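Local coordinates for uncharacterized protein A6V7T0 (Pseudomonas aeruginosa, PDB 3K12) that is of unknown function but belongs to the YjgF-like family of small alpha/beta proteins and forms a trimer of identical subunits, at residues 59-64 and 109-114; 63-68 and 90-95; 67-72 and 103-108. All coordinates share one frame; numbering follows the deposited sequence.

Overall arrangement
All three contacts lie on one six-stranded mixed sheet and have strand 60-67 or its end in common. Interaction 1 zips the first half of that strand to strand 106-113; interaction 2 joins its second half to strand 91-96 along the other edge, about 11 Å away between centres. The two share Val63 and Arg64, and Leu61 O meets Thr91 OG1 at 2.8 Å. Interaction 3, centred about 10 Å from interaction 2, carries the antiparallel pairing of interaction 1 to its last pair, Leu67 with Val106, and adds loop contacts beyond. A glycerol, probably from the crystallisation liquor, is hydrogen-bonded to Glu107 and lies about 5 Å from the Trp104 side chain; interactions 1 and 2 both reach a second subunit.

Interaction 1 of 3, residues 59-64 and 109-114; sequences QVLSVR and IVVAAR
Strands 60-64 and 109-113 pair antiparallel inside the mixed sheet, between strand 20-26 on one side and strand 91-96 on the other, with a classic beta bulge at Leu61 and Ser62 opposite Val111. Both bulge amides point at Val111 O: Leu61 N binds it at 2.8 Å and lies in the carbonyl plane on a lone pair, while Ser62 N binds it from a position tilted out of that plane. One carbonyl thus serves two successive residues, and the register shifts by one between the Val60-Ala112 and Ser62-Val111 pairs. Beyond the bulge the regular ladder resumes, Arg64 and Ile109 exchanging two backbone bonds; toward Ala113 it closes with a straight bond of 2.8 Å from Ala113 N to Gln59 O.

The face carrying Val60, Val63, Val110 and Ala112 is apolar. Here the side chains of Val60 and Val110 cross at about a right angle, CG1 to CG1 at 3.7 Å, and helix 35-52 covers them through Leu50 and Ile46. Leu61, a bulge residue, lays CD1 against the backbone between Ala112 and Ala113, 3.6 Å from Ala112 C, and also packs on Tyr22 of the second subunit. On the face of Ser62, Arg64, Val111 and Ile109, the last packs CD1 beside Arg64 CG at 4.0 Å, the two chains running side by side. The guanidinium of Arg64 continues to Ser95 and Ala93 of strand 91-96, leaving its aliphatic part for Ile109. Ser62 turns OG between its own N and carbonyl carbon (chi1 66°), where it touches Val111 CB at 3.4 Å and meets a water at 2.8 Å; that water donates in turn to Ile109 O.

Interaction 2 of 3, residues 63-68 and 90-95; sequences VRILLA and PTRACS
Ile65 packs against two residues of segment 90-95 at once, Arg92 and Cys94, on the sheet face that helix 73-83 covers. Its CD1 sits over the centre of one face of the Arg92 guanidinium, 3.7 Å above the plane, while CG2 touches Cys94 SG at 4.0 Å. Arg92 has CG between the backbone N and the carbonyl carbon (chi1 45°) and its chain bends at chi3; its NH2 binds Asn77 and its charge meets the ring of Trp80 in a cation-pi contact, both on the helix. At one end of this apolar row Val63 CG2 presses on Pro90 CG at 3.6 Å; at the other, Leu67 CB adds to the packing around the sulfur of Cys94.

Between the side chains runs a parallel ladder in which Val63 and Ile65 each give one backbone bond and take one, and Leu67 N gives the last, to Ser95 O. Ile65 N reaches Ala93 O in a nearly straight bond of 2.9 Å. That oxygen has a second donor, Arg64 NH2, at 3.1 Å, standing 60° out of the carbonyl plane on the face opposite Ile65 N.

The polar edge lies on the other side of the sheet. The Arg64 chain bends at chi2 (68°), and its guanidinium grips Ser95 OG end-on with NH1 at 2.9 Å and NH2 at 3.1 Å, Ser95 OG lying in the guanidinium plane. Leu66 CD2 covers one guanidinium face, so bonds and packing together limit its rotation. Strand 60-67, helix 73-83 and strand 91-96 form a beta-alpha-beta unit, and this parallel pairing is the one such a crossover produces.

Interaction 3 of 3, residues 67-72 and 103-108; sequences LAHRED and RWRVEM
Trp104 opens the contact with its backbone: the carbonyl O lies 3.4 Å from Ala68 CB, and the indole leads away toward Val27 and Pro31. A water near this oxygen, held only weakly by it, meets His69 NE2 at 2.9 Å in the plane of the imidazole.

Arg105 follows and carries most of the contact. Its carbonyl O takes the amide of Ala68 in a nearly straight hydrogen bond of 2.9 Å, although the donor stands 46° out of the carbonyl plane. Leu67 CD1 packs at 3.5 Å from the same oxygen, and a second water donates to it as well as to Asp72 OD2. The side chain runs extended from CG to NE, and NH1 forms a salt bridge of 2.9 Å with the syn lone pair of Asp72 OD2. This oxygen sits at the guanidinium edge, although the carboxylate and guanidinium planes are 64° apart. His69 CD2 is near the same nitrogen at an oblique angle.

In the YjgF-like fold this is where strand 60-67 ends and a loop with a 3-10 turn at 70-72 leads into helix 73-83. Asp72 N binds His69 O, closing the turn, and the Asp72 side chain points toward segment 103-108. Val106 then begins strand 106-113 as the non-hydrogen-bonded partner of Leu67, its CB 4.5 Å from Leu67 CD1, with Ile35 of helix 35-52 touching both side chains.

Interaction 1 of 3, residues 59-64 and 109-114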
ATOM      1  N   GLN D  59      17.135  -1.037   5.228  1.00 12.21           N
ATOM      2  CA  GLN D  59      16.850  -0.173   4.079  1.00 12.67           C
ATOM      3  C   GLN D  59      15.380  -0.255   3.661  1.00 11.68           C
ATOM      4  O   GLN D  59      15.032   0.152   2.529  1.00 13.32           O
ATOM      5  CB  GLN D  59      17.727  -0.571   2.891  1.00 14.06           C
ATOM      6  CG  GLN D  59      19.229  -0.350   3.133  1.00 15.78           C
ATOM      7  CD  GLN D  59      20.025  -0.413   1.847  1.00 19.45           C
ATOM      8  OE1 GLN D  59      21.032  -1.132   1.750  1.00 25.14           O
ATOM      9  NE2 GLN D  59      19.581   0.324   0.843  1.00 18.95           N
ATOM     10  N   VAL D  60      14.513  -0.776   4.518  1.00 10.98           N
ATOM     11  CA  VAL D  60      13.107  -0.871   4.126  1.00 10.67           C
ATOM     12  C   VAL D  60      12.442   0.491   4.337  1.00 11.54           C
ATOM     13  O   VAL D  60      12.786   1.262   5.243  1.00 11.64           O
ATOM     14  CB  VAL D  60      12.414  -1.987   4.897  1.00 10.66           C
ATOM     15  CG1 VAL D  60      10.988  -2.226   4.422  1.00 13.22           C
ATOM     16  CG2 VAL D  60      13.237  -3.283   4.756  1.00 12.92           C
ATOM     17  N   LEU D  61      11.505   0.806   3.448  1.00 10.30           N
ATOM     18  CA  LEU D  61      10.878   2.142   3.461  1.00 10.64           C
ATOM     19  C   LEU D  61       9.458   2.061   3.979  1.00  9.57           C
ATOM     20  O   LEU D  61       9.076   2.863   4.847  1.00 10.55           O
ATOM     21  CB  LEU D  61      10.863   2.748   2.045  1.00 10.41           C
ATOM     22  CG  LEU D  61      12.281   2.973   1.513  1.00 11.16           C
ATOM     23  CD1 LEU D  61      12.245   3.227  -0.002  1.00 12.53           C
ATOM     24  CD2 LEU D  61      13.072   4.097   2.211  1.00 12.40           C
ATOM     25  N   SER D  62       8.661   1.107   3.459  1.00  9.52           N
ATOM     26  CA  SER D  62       7.270   0.959   3.914  1.00  9.91           C
ATOM     27  C   SER D  62       6.896  -0.497   3.966  1.00 10.99           C
ATOM     28  O   SER D  62       7.319  -1.284   3.103  1.00 11.39           O
ATOM     29  CB  SER D  62       6.264   1.729   3.007  1.00 11.60           C
ATOM     30  OG  SER D  62       6.215   1.166   1.716  1.00 13.96           O
ATOM     31  N   VAL D  63       6.092  -0.859   4.960  1.00 10.02           N
ATOM     32  CA  VAL D  63       5.504  -2.211   5.033  1.00 10.04           C
ATOM     33  C   VAL D  63       4.027  -2.085   5.331  1.00 10.97           C
ATOM     34  O   VAL D  63       3.641  -1.456   6.317  1.00 11.33           O
ATOM     35  CB  VAL D  63       6.208  -3.118   6.112  1.00 10.60           C
ATOM     36  CG1 VAL D  63       5.609  -4.541   6.073  1.00 12.55           C
ATOM     37  CG2 VAL D  63       7.681  -3.146   5.860  1.00 11.55           C
ATOM     38  N   ARG D  64       3.200  -2.646   4.459  1.00 10.18           N
ATOM     39  CA  ARG D  64       1.777  -2.768   4.710  1.00 10.09           C
ATOM     40  C   ARG D  64       1.572  -4.101   5.372  1.00 10.26           C
ATOM     41  O   ARG D  64       2.019  -5.136   4.870  1.00 11.79           O
ATOM     42  CB  ARG D  64       1.020  -2.691   3.372  1.00 10.23           C
ATOM     43  CG  ARG D  64      -0.490  -2.762   3.506  1.00 13.36           C
ATOM     44  CD  ARG D  64      -1.077  -1.514   4.203  1.00 11.32           C
ATOM     45  NE  ARG D  64      -2.523  -1.615   4.148  1.00 13.83           N
ATOM     46  CZ  ARG D  64      -3.321  -1.940   5.152  1.00 13.75           C
ATOM     47  NH1 ARG D  64      -4.614  -2.070   4.921  1.00 15.67           N
ATOM     48  NH2 ARG D  64      -2.843  -2.097   6.396  1.00 14.76           N
ATOM     49  N   ILE D 109       3.514  -6.426   2.656  1.00 11.34           N
ATOM     50  CA  ILE D 109       3.815  -5.888   1.320  1.00 11.32           C
ATOM     51  C   ILE D 109       4.866  -4.805   1.498  1.00 10.86           C
ATOM     52  O   ILE D 109       4.715  -3.929   2.369  1.00 11.19           O
ATOM     53  CB  ILE D 109       2.557  -5.249   0.663  1.00 11.00           C
ATOM     54  CG1 ILE D 109       1.340  -6.152   0.819  1.00 13.72           C
ATOM     55  CG2 ILE D 109       2.848  -4.950  -0.821  1.00 13.21           C
ATOM     56  CD1 ILE D 109      -0.024  -5.428   0.563  1.00 16.10           C
ATOM     57  N   VAL D 110       5.933  -4.849   0.728  1.00 10.72           N
ATOM     58  CA  VAL D 110       7.121  -4.084   1.054  1.00 11.00           C
ATOM     59  C   VAL D 110       7.623  -3.188  -0.075  1.00 10.91           C
ATOM     60  O   VAL D 110       7.642  -3.603  -1.245  1.00 11.88           O
ATOM     61  CB  VAL D 110       8.266  -5.056   1.401  1.00 11.40           C
ATOM     62  CG1 VAL D 110       9.569  -4.328   1.703  1.00 12.94           C
ATOM     63  CG2 VAL D 110       7.847  -5.961   2.566  1.00 13.32           C
ATOM     64  N   VAL D 111       8.021  -1.980   0.281  1.00 10.36           N
ATOM     65  CA  VAL D 111       8.863  -1.138  -0.561  1.00 10.26           C
ATOM     66  C   VAL D 111      10.156  -0.848   0.189  1.00 10.48           C
ATOM     67  O   VAL D 111      10.113  -0.529   1.398  1.00 10.59           O
ATOM     68  CB  VAL D 111       8.164   0.196  -0.934  1.00  9.93           C
ATOM     69  CG1 VAL D 111       9.038   1.008  -1.864  1.00 11.03           C
ATOM     70  CG2 VAL D 111       6.860  -0.105  -1.630  1.00 12.18           C
ATOM     71  N   ALA D 112      11.297  -0.987  -0.496  1.00 10.13           N
ATOM     72  CA  ALA D 112      12.604  -0.825   0.137  1.00 10.24           C
ATOM     73  C   ALA D 112      13.545  -0.068  -0.783  1.00 11.34           C
ATOM     74  O   ALA D 112      13.270   0.109  -1.978  1.00 11.56           O
ATOM     75  CB  ALA D 112      13.188  -2.202   0.502  1.00 11.61           C
ATOM     76  N   ALA D 113      14.643   0.411  -0.230  1.00 13.24           N
ATOM     77  CA  ALA D 113      15.709   1.016  -1.028  1.00 14.52           C
ATOM     78  C   ALA D 113      16.828   0.017  -1.271  1.00 15.92           C
ATOM     79  O   ALA D 113      16.974  -0.979  -0.557  1.00 16.52           O
ATOM     80  CB  ALA D 113      16.249   2.245  -0.333  1.00 16.03           C
ATOM     81  N   ARG D 114      17.596   0.271  -2.311  1.00 18.02           N
ATOM     82  CA  ARG D 114      18.766  -0.532  -2.573  1.00 20.77           C
ATOM     83  C   ARG D 114      19.896   0.444  -2.754  1.00 22.21           C
ATOM     84  O   ARG D 114      20.186   0.867  -3.864  1.00 23.95           O
ATOM     85  CB  ARG D 114      18.543  -1.385  -3.801  1.00 21.04           C
ATOM     86  CG  ARG D 114      19.462  -2.588  -3.851  1.00 23.52           C
ATOM     87  CD  ARG D 114      20.766  -2.222  -4.551  1.00 27.10           C
ATOM     88  NE  ARG D 114      20.529  -1.659  -5.881  1.00 27.24           N
ATOM     89  CZ  ARG D 114      20.474  -2.371  -7.004  1.00 28.84           C
ATOM     90  NH1 ARG D 114      20.643  -3.690  -6.983  1.00 30.51           N
ATOM     91  NH2 ARG D 114      20.255  -1.749  -8.159  1.00 31.29           N
TER
HETATM   92  O   HOH W   1       4.594  -1.155   1.479  1.00 14.71           O

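Interaction 2 of 3, residues 63-68 and 90-95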
ATOM      1  N   VAL D  63       6.092  -0.859   4.960  1.00 10.02           N
ATOM      2  CA  VAL D  63       5.504  -2.211   5.033  1.00 10.04           C
ATOM      3  C   VAL D  63       4.027  -2.085   5.331  1.00 10.97           C
ATOM      4  O   VAL D  63       3.641  -1.456   6.317  1.00 11.33           O
ATOM      5  CB  VAL D  63       6.208  -3.118   6.112  1.00 10.60           C
ATOM      6  CG1 VAL D  63       5.609  -4.541   6.073  1.00 12.55           C
ATOM      7  CG2 VAL D  63       7.681  -3.146   5.860  1.00 11.55           C
ATOM      8  N   ARG D  64       3.200  -2.646   4.459  1.00 10.18           N
ATOM      9  CA  ARG D  64       1.777  -2.768   4.710  1.00 10.09           C
ATOM     10  C   ARG D  64       1.572  -4.101   5.372  1.00 10.26           C
ATOM     11  O   ARG D  64       2.019  -5.136   4.870  1.00 11.79           O
ATOM     12  CB  ARG D  64       1.020  -2.691   3.372  1.00 10.23           C
ATOM     13  CG  ARG D  64      -0.490  -2.762   3.506  1.00 13.36           C
ATOM     14  CD  ARG D  64      -1.077  -1.514   4.203  1.00 11.32           C
ATOM     15  NE  ARG D  64      -2.523  -1.615   4.148  1.00 13.83           N
ATOM     16  CZ  ARG D  64      -3.321  -1.940   5.152  1.00 13.75           C
ATOM     17  NH1 ARG D  64      -4.614  -2.070   4.921  1.00 15.67           N
ATOM     18  NH2 ARG D  64      -2.843  -2.097   6.396  1.00 14.76           N
ATOM     19  N   ILE D  65       0.939  -4.093   6.537  1.00 10.84           N
ATOM     20  CA  ILE D  65       0.739  -5.331   7.321  1.00 11.36           C
ATOM     21  C   ILE D  65      -0.737  -5.637   7.423  1.00 11.89           C
ATOM     22  O   ILE D  65      -1.506  -4.842   7.998  1.00 11.59           O
ATOM     23  CB  ILE D  65       1.332  -5.205   8.744  1.00 12.12           C
ATOM     24  CG1 ILE D  65       2.790  -4.794   8.665  1.00 13.04           C
ATOM     25  CG2 ILE D  65       1.172  -6.539   9.494  1.00 12.68           C
ATOM     26  CD1 ILE D  65       3.465  -4.503  10.057  1.00 14.47           C
ATOM     27  N   LEU D  66      -1.140  -6.770   6.858  1.00 12.67           N
ATOM     28  CA  LEU D  66      -2.531  -7.220   6.880  1.00 13.19           C
ATOM     29  C   LEU D  66      -2.592  -8.344   7.905  1.00 15.33           C
ATOM     30  O   LEU D  66      -1.972  -9.381   7.721  1.00 15.45           O
ATOM     31  CB  LEU D  66      -2.970  -7.684   5.472  1.00 13.32           C
ATOM     32  CG  LEU D  66      -2.614  -6.753   4.311  1.00 13.07           C
ATOM     33  CD1 LEU D  66      -2.952  -7.440   2.990  1.00 15.22           C
ATOM     34  CD2 LEU D  66      -3.433  -5.465   4.460  1.00 15.28           C
ATOM     35  N   LEU D  67      -3.340  -8.117   8.977  1.00 14.61           N
ATOM     36  CA  LEU D  67      -3.360  -9.027  10.117  1.00 15.80           C
ATOM     37  C   LEU D  67      -4.702  -9.735  10.155  1.00 16.00           C
ATOM     38  O   LEU D  67      -5.734  -9.087  10.091  1.00 17.18           O
ATOM     39  CB  LEU D  67      -3.090  -8.231  11.402  1.00 16.39           C
ATOM     40  CG  LEU D  67      -3.077  -9.032  12.705  1.00 17.23           C
ATOM     41  CD1 LEU D  67      -1.869  -9.969  12.809  1.00 16.32           C
ATOM     42  CD2 LEU D  67      -2.959  -8.030  13.855  1.00 18.12           C
ATOM     43  N   ALA D  68      -4.703 -11.068  10.253  1.00 16.73           N
ATOM     44  CA  ALA D  68      -5.968 -11.811  10.184  1.00 17.55           C
ATOM     45  C   ALA D  68      -6.837 -11.707  11.443  1.00 19.01           C
ATOM     46  O   ALA D  68      -8.065 -11.694  11.330  1.00 19.58           O
ATOM     47  CB  ALA D  68      -5.712 -13.285   9.834  1.00 17.81           C
ATOM     48  N   PRO D  90      11.186   0.257   9.246  1.00 12.47           N
ATOM     49  CA  PRO D  90      10.468   1.014   8.220  1.00 12.10           C
ATOM     50  C   PRO D  90       9.143   1.561   8.715  1.00 11.63           C
ATOM     51  O   PRO D  90       8.599   1.101   9.745  1.00 11.44           O
ATOM     52  CB  PRO D  90      10.184  -0.047   7.164  1.00 13.18           C
ATOM     53  CG  PRO D  90      10.040  -1.359   7.983  1.00 12.41           C
ATOM     54  CD  PRO D  90      11.143  -1.203   9.021  1.00 13.14           C
ATOM     55  N   THR D  91       8.610   2.514   7.945  1.00 10.27           N
ATOM     56  CA  THR D  91       7.230   2.944   8.181  1.00  9.83           C
ATOM     57  C   THR D  91       6.300   1.768   7.960  1.00 11.06           C
ATOM     58  O   THR D  91       6.594   0.885   7.149  1.00 10.95           O
ATOM     59  CB  THR D  91       6.828   4.135   7.284  1.00 10.67           C
ATOM     60  OG1 THR D  91       6.665   3.697   5.915  1.00 11.34           O
ATOM     61  CG2 THR D  91       7.848   5.253   7.385  1.00 10.24           C
ATOM     62  N   ARG D  92       5.174   1.750   8.654  1.00 10.72           N
ATOM     63  CA  ARG D  92       4.248   0.634   8.577  1.00 10.77           C
ATOM     64  C   ARG D  92       2.818   1.111   8.729  1.00 11.12           C
ATOM     65  O   ARG D  92       2.557   2.177   9.279  1.00 11.69           O
ATOM     66  CB  ARG D  92       4.607  -0.488   9.563  1.00 12.74           C
ATOM     67  CG  ARG D  92       4.972  -0.039  10.959  1.00 14.50           C
ATOM     68  CD  ARG D  92       5.029  -1.215  11.933  1.00 14.64           C
ATOM     69  NE  ARG D  92       3.731  -1.563  12.497  1.00 15.91           N
ATOM     70  CZ  ARG D  92       3.554  -2.577  13.341  1.00 16.54           C
ATOM     71  NH1 ARG D  92       4.591  -3.349  13.683  1.00 16.87           N
ATOM     72  NH2 ARG D  92       2.342  -2.852  13.812  1.00 17.69           N
ATOM     73  N   ALA D  93       1.906   0.299   8.258  1.00 11.20           N
ATOM     74  CA  ALA D  93       0.478   0.528   8.491  1.00 10.66           C
ATOM     75  C   ALA D  93      -0.181  -0.826   8.614  1.00 11.81           C
ATOM     76  O   ALA D  93      -0.088  -1.649   7.696  1.00 12.28           O
ATOM     77  CB  ALA D  93      -0.142   1.345   7.369  1.00 12.03           C
ATOM     78  N   CYS D  94      -0.820  -1.068   9.747  1.00 12.24           N
ATOM     79  CA  CYS D  94      -1.370  -2.384  10.051  1.00 13.64           C
ATOM     80  C   CYS D  94      -2.850  -2.247  10.246  1.00 14.37           C
ATOM     81  O   CYS D  94      -3.285  -1.352  10.969  1.00 16.41           O
ATOM     82  CB  CYS D  94      -0.749  -2.904  11.348  1.00 14.11           C
ATOM     83  SG  CYS D  94      -1.399  -4.551  11.895  1.00 17.16           S
ATOM     84  N   SER D  95      -3.609  -3.121   9.599  1.00 14.19           N
ATOM     85  CA  SER D  95      -5.058  -3.200   9.818  1.00 15.28           C
ATOM     86  C   SER D  95      -5.517  -4.662   9.738  1.00 15.73           C
ATOM     87  O   SER D  95      -4.738  -5.549   9.355  1.00 15.35           O
ATOM     88  CB  SER D  95      -5.783  -2.302   8.808  1.00 16.31           C
ATOM     89  OG  SER D  95      -5.649  -2.820   7.482  1.00 18.71           O
TER

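Interaction 3 of 3, residues 67-72 and 103-108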
ATOM      1  N   LEU D  67      -3.340  -8.117   8.977  1.00 14.61           N
ATOM      2  CA  LEU D  67      -3.360  -9.027  10.117  1.00 15.80           C
ATOM      3  C   LEU D  67      -4.702  -9.735  10.155  1.00 16.00           C
ATOM      4  O   LEU D  67      -5.734  -9.087  10.091  1.00 17.18           O
ATOM      5  CB  LEU D  67      -3.090  -8.231  11.402  1.00 16.39           C
ATOM      6  CG  LEU D  67      -3.077  -9.032  12.705  1.00 17.23           C
ATOM      7  CD1 LEU D  67      -1.869  -9.969  12.809  1.00 16.32           C
ATOM      8  CD2 LEU D  67      -2.959  -8.030  13.855  1.00 18.12           C
ATOM      9  N   ALA D  68      -4.703 -11.068  10.253  1.00 16.73           N
ATOM     10  CA  ALA D  68      -5.968 -11.811  10.184  1.00 17.55           C
ATOM     11  C   ALA D  68      -6.837 -11.707  11.443  1.00 19.01           C
ATOM     12  O   ALA D  68      -8.065 -11.694  11.330  1.00 19.58           O
ATOM     13  CB  ALA D  68      -5.712 -13.285   9.834  1.00 17.81           C
ATOM     14  N   HIS D  69      -6.198 -11.644  12.611  1.00 19.40           N
ATOM     15  CA  HIS D  69      -6.884 -11.782  13.900  1.00 20.71           C
ATOM     16  C   HIS D  69      -6.338 -10.783  14.898  1.00 20.18           C
ATOM     17  O   HIS D  69      -5.126 -10.719  15.146  1.00 19.88           O
ATOM     18  CB  HIS D  69      -6.704 -13.196  14.470  1.00 21.18           C
ATOM     19  CG  HIS D  69      -7.091 -14.291  13.532  1.00 23.06           C
ATOM     20  ND1 HIS D  69      -8.400 -14.543  13.174  1.00 26.46           N
ATOM     21  CD2 HIS D  69      -6.337 -15.211  12.887  1.00 23.57           C
ATOM     22  CE1 HIS D  69      -8.431 -15.565  12.337  1.00 26.99           C
ATOM     23  NE2 HIS D  69      -7.195 -15.987  12.147  1.00 26.45           N
ATOM     24  N   ARG D  70      -7.253 -10.029  15.511  1.00 21.16           N
ATOM     25  CA  ARG D  70      -6.912  -9.007  16.496  1.00 22.15           C
ATOM     26  C   ARG D  70      -6.037  -9.511  17.639  1.00 21.53           C
ATOM     27  O   ARG D  70      -5.111  -8.812  18.070  1.00 22.38           O
ATOM     28  CB  ARG D  70      -8.203  -8.429  17.079  1.00 22.77           C
ATOM     29  CG  ARG D  70      -7.949  -7.423  18.178  1.00 25.40           C
ATOM     30  CD  ARG D  70      -9.239  -6.766  18.600  1.00 27.68           C
ATOM     31  NE  ARG D  70      -9.738  -5.862  17.564  1.00 28.38           N
ATOM     32  CZ  ARG D  70      -9.207  -4.669  17.300  1.00 27.46           C
ATOM     33  NH1 ARG D  70      -8.144  -4.241  17.982  1.00 29.92           N
ATOM     34  NH2 ARG D  70      -9.736  -3.914  16.342  1.00 26.06           N
ATOM     35  N   GLU D  71      -6.322 -10.725  18.122  1.00 22.66           N
ATOM     36  CA  GLU D  71      -5.587 -11.287  19.254  1.00 24.04           C
ATOM     37  C   GLU D  71      -4.118 -11.578  18.937  1.00 23.35           C
ATOM     38  O   GLU D  71      -3.332 -11.855  19.845  1.00 24.66           O
ATOM     39  CB  GLU D  71      -6.276 -12.536  19.825  1.00 25.19           C
ATOM     40  CG  GLU D  71      -6.379 -13.727  18.905  1.00 28.63           C
ATOM     41  CD  GLU D  71      -7.642 -13.755  18.045  1.00 32.67           C
ATOM     42  OE1 GLU D  71      -8.322 -12.706  17.851  1.00 31.93           O
ATOM     43  OE2 GLU D  71      -7.936 -14.863  17.534  1.00 35.94           O
ATOM     44  N   ASP D  72      -3.754 -11.515  17.646  1.00 22.48           N
ATOM     45  CA  ASP D  72      -2.374 -11.740  17.209  1.00 20.92           C
ATOM     46  C   ASP D  72      -1.527 -10.468  17.113  1.00 20.07           C
ATOM     47  O   ASP D  72      -0.328 -10.524  16.797  1.00 18.40           O
ATOM     48  CB  ASP D  72      -2.386 -12.439  15.844  1.00 20.74           C
ATOM     49  CG  ASP D  72      -2.663 -13.935  15.946  1.00 22.42           C
ATOM     50  OD1 ASP D  72      -2.623 -14.487  17.078  1.00 23.35           O
ATOM     51  OD2 ASP D  72      -2.904 -14.565  14.897  1.00 21.61           O
ATOM     52  N   ARG D 103      -5.470 -20.020   6.836  1.00 20.84           N
ATOM     53  CA  ARG D 103      -4.362 -20.395   7.706  1.00 20.78           C
ATOM     54  C   ARG D 103      -3.359 -19.252   7.912  1.00 19.95           C
ATOM     55  O   ARG D 103      -2.600 -19.274   8.866  1.00 20.88           O
ATOM     56  CB  ARG D 103      -3.591 -21.607   7.166  1.00 21.17           C
ATOM     57  CG  ARG D 103      -4.359 -22.935   7.158  1.00 22.87           C
ATOM     58  CD  ARG D 103      -3.560 -24.027   6.399  1.00 25.09           C
ATOM     59  NE  ARG D 103      -3.223 -23.608   5.034  1.00 26.77           N
ATOM     60  CZ  ARG D 103      -2.248 -24.114   4.283  1.00 27.18           C
ATOM     61  NH1 ARG D 103      -1.465 -25.095   4.733  1.00 27.43           N
ATOM     62  NH2 ARG D 103      -2.049 -23.625   3.064  1.00 27.01           N
ATOM     63  N   TRP D 104      -3.342 -18.274   7.000  1.00 19.44           N
ATOM     64  CA  TRP D 104      -2.396 -17.171   7.084  1.00 18.90           C
ATOM     65  C   TRP D 104      -2.812 -16.206   8.180  1.00 18.26           C
ATOM     66  O   TRP D 104      -3.957 -15.754   8.190  1.00 19.92           O
ATOM     67  CB  TRP D 104      -2.410 -16.402   5.765  1.00 18.47           C
ATOM     68  CG  TRP D 104      -1.922 -17.206   4.587  1.00 18.41           C
ATOM     69  CD1 TRP D 104      -1.176 -18.359   4.613  1.00 19.86           C
ATOM     70  CD2 TRP D 104      -2.135 -16.894   3.213  1.00 19.55           C
ATOM     71  NE1 TRP D 104      -0.920 -18.784   3.324  1.00 19.35           N
ATOM     72  CE2 TRP D 104      -1.497 -17.898   2.448  1.00 18.65           C
ATOM     73  CE3 TRP D 104      -2.798 -15.859   2.548  1.00 19.35           C
ATOM     74  CZ2 TRP D 104      -1.511 -17.892   1.051  1.00 20.71           C
ATOM     75  CZ3 TRP D 104      -2.816 -15.861   1.149  1.00 19.19           C
ATOM     76  CH2 TRP D 104      -2.186 -16.871   0.428  1.00 19.80           C
ATOM     77  N   ARG D 105      -1.895 -15.884   9.091  1.00 17.73           N
ATOM     78  CA  ARG D 105      -2.231 -14.989  10.195  1.00 17.22           C
ATOM     79  C   ARG D 105      -1.816 -13.567   9.843  1.00 16.80           C
ATOM     80  O   ARG D 105      -2.279 -12.616  10.483  1.00 17.01           O
ATOM     81  CB  ARG D 105      -1.537 -15.428  11.502  1.00 17.68           C
ATOM     82  CG  ARG D 105      -2.088 -16.746  12.058  1.00 19.05           C
ATOM     83  CD  ARG D 105      -1.370 -17.190  13.330  1.00 20.58           C
ATOM     84  NE  ARG D 105      -2.026 -18.406  13.831  1.00 22.83           N
ATOM     85  CZ  ARG D 105      -3.137 -18.433  14.563  1.00 24.24           C
ATOM     86  NH1 ARG D 105      -3.733 -17.317  14.970  1.00 25.45           N
ATOM     87  NH2 ARG D 105      -3.660 -19.606  14.916  1.00 26.30           N
ATOM     88  N   VAL D 106      -0.969 -13.422   8.827  1.00 15.85           N
ATOM     89  CA  VAL D 106      -0.452 -12.104   8.479  1.00 15.58           C
ATOM     90  C   VAL D 106       0.115 -12.137   7.061  1.00 15.20           C
ATOM     91  O   VAL D 106       0.576 -13.170   6.568  1.00 14.33           O
ATOM     92  CB  VAL D 106       0.625 -11.613   9.498  1.00 15.38           C
ATOM     93  CG1 VAL D 106       1.863 -12.513   9.510  1.00 16.32           C
ATOM     94  CG2 VAL D 106       0.981 -10.132   9.261  1.00 18.11           C
ATOM     95  N   GLU D 107       0.058 -10.986   6.402  1.00 14.50           N
ATOM     96  CA  GLU D 107       0.633 -10.816   5.088  1.00 14.25           C
ATOM     97  C   GLU D 107       1.277  -9.445   5.051  1.00 13.54           C
ATOM     98  O   GLU D 107       0.704  -8.488   5.581  1.00 14.62           O
ATOM     99  CB  GLU D 107      -0.445 -10.936   4.019  1.00 14.86           C
ATOM    100  CG  GLU D 107       0.092 -10.739   2.587  1.00 16.30           C
ATOM    101  CD  GLU D 107      -0.875 -11.191   1.484  1.00 19.93           C
ATOM    102  OE1 GLU D 107      -0.545 -10.969   0.280  1.00 21.73           O
ATOM    103  OE2 GLU D 107      -1.932 -11.777   1.787  1.00 20.98           O
HETATM  104  N   MSE D 108       2.464  -9.348   4.463  1.00 12.09           N
HETATM  105  CA  MSE D 108       3.198  -8.070   4.382  1.00 12.26           C
HETATM  106  C   MSE D 108       3.497  -7.728   2.940  1.00 12.58           C
HETATM  107  O   MSE D 108       3.757  -8.624   2.107  1.00 13.63           O
HETATM  108  CB  MSE D 108       4.508  -8.169   5.114  1.00 12.68           C
HETATM  109  CG  MSE D 108       4.275  -8.252   6.618  1.00 14.65           C
HETATM  110 SE   MSE D 108       5.944  -8.171   7.589  1.00 20.46          SE
HETATM  111  CE  MSE D 108       5.298  -8.564   9.369  1.00 21.36           C
TER
HETATM  112  O   HOH W   2      -3.726 -12.959  12.732  1.00 22.50           O
HETATM  113  O   HOH W   3      -5.340 -17.589  10.686  1.00 37.83           O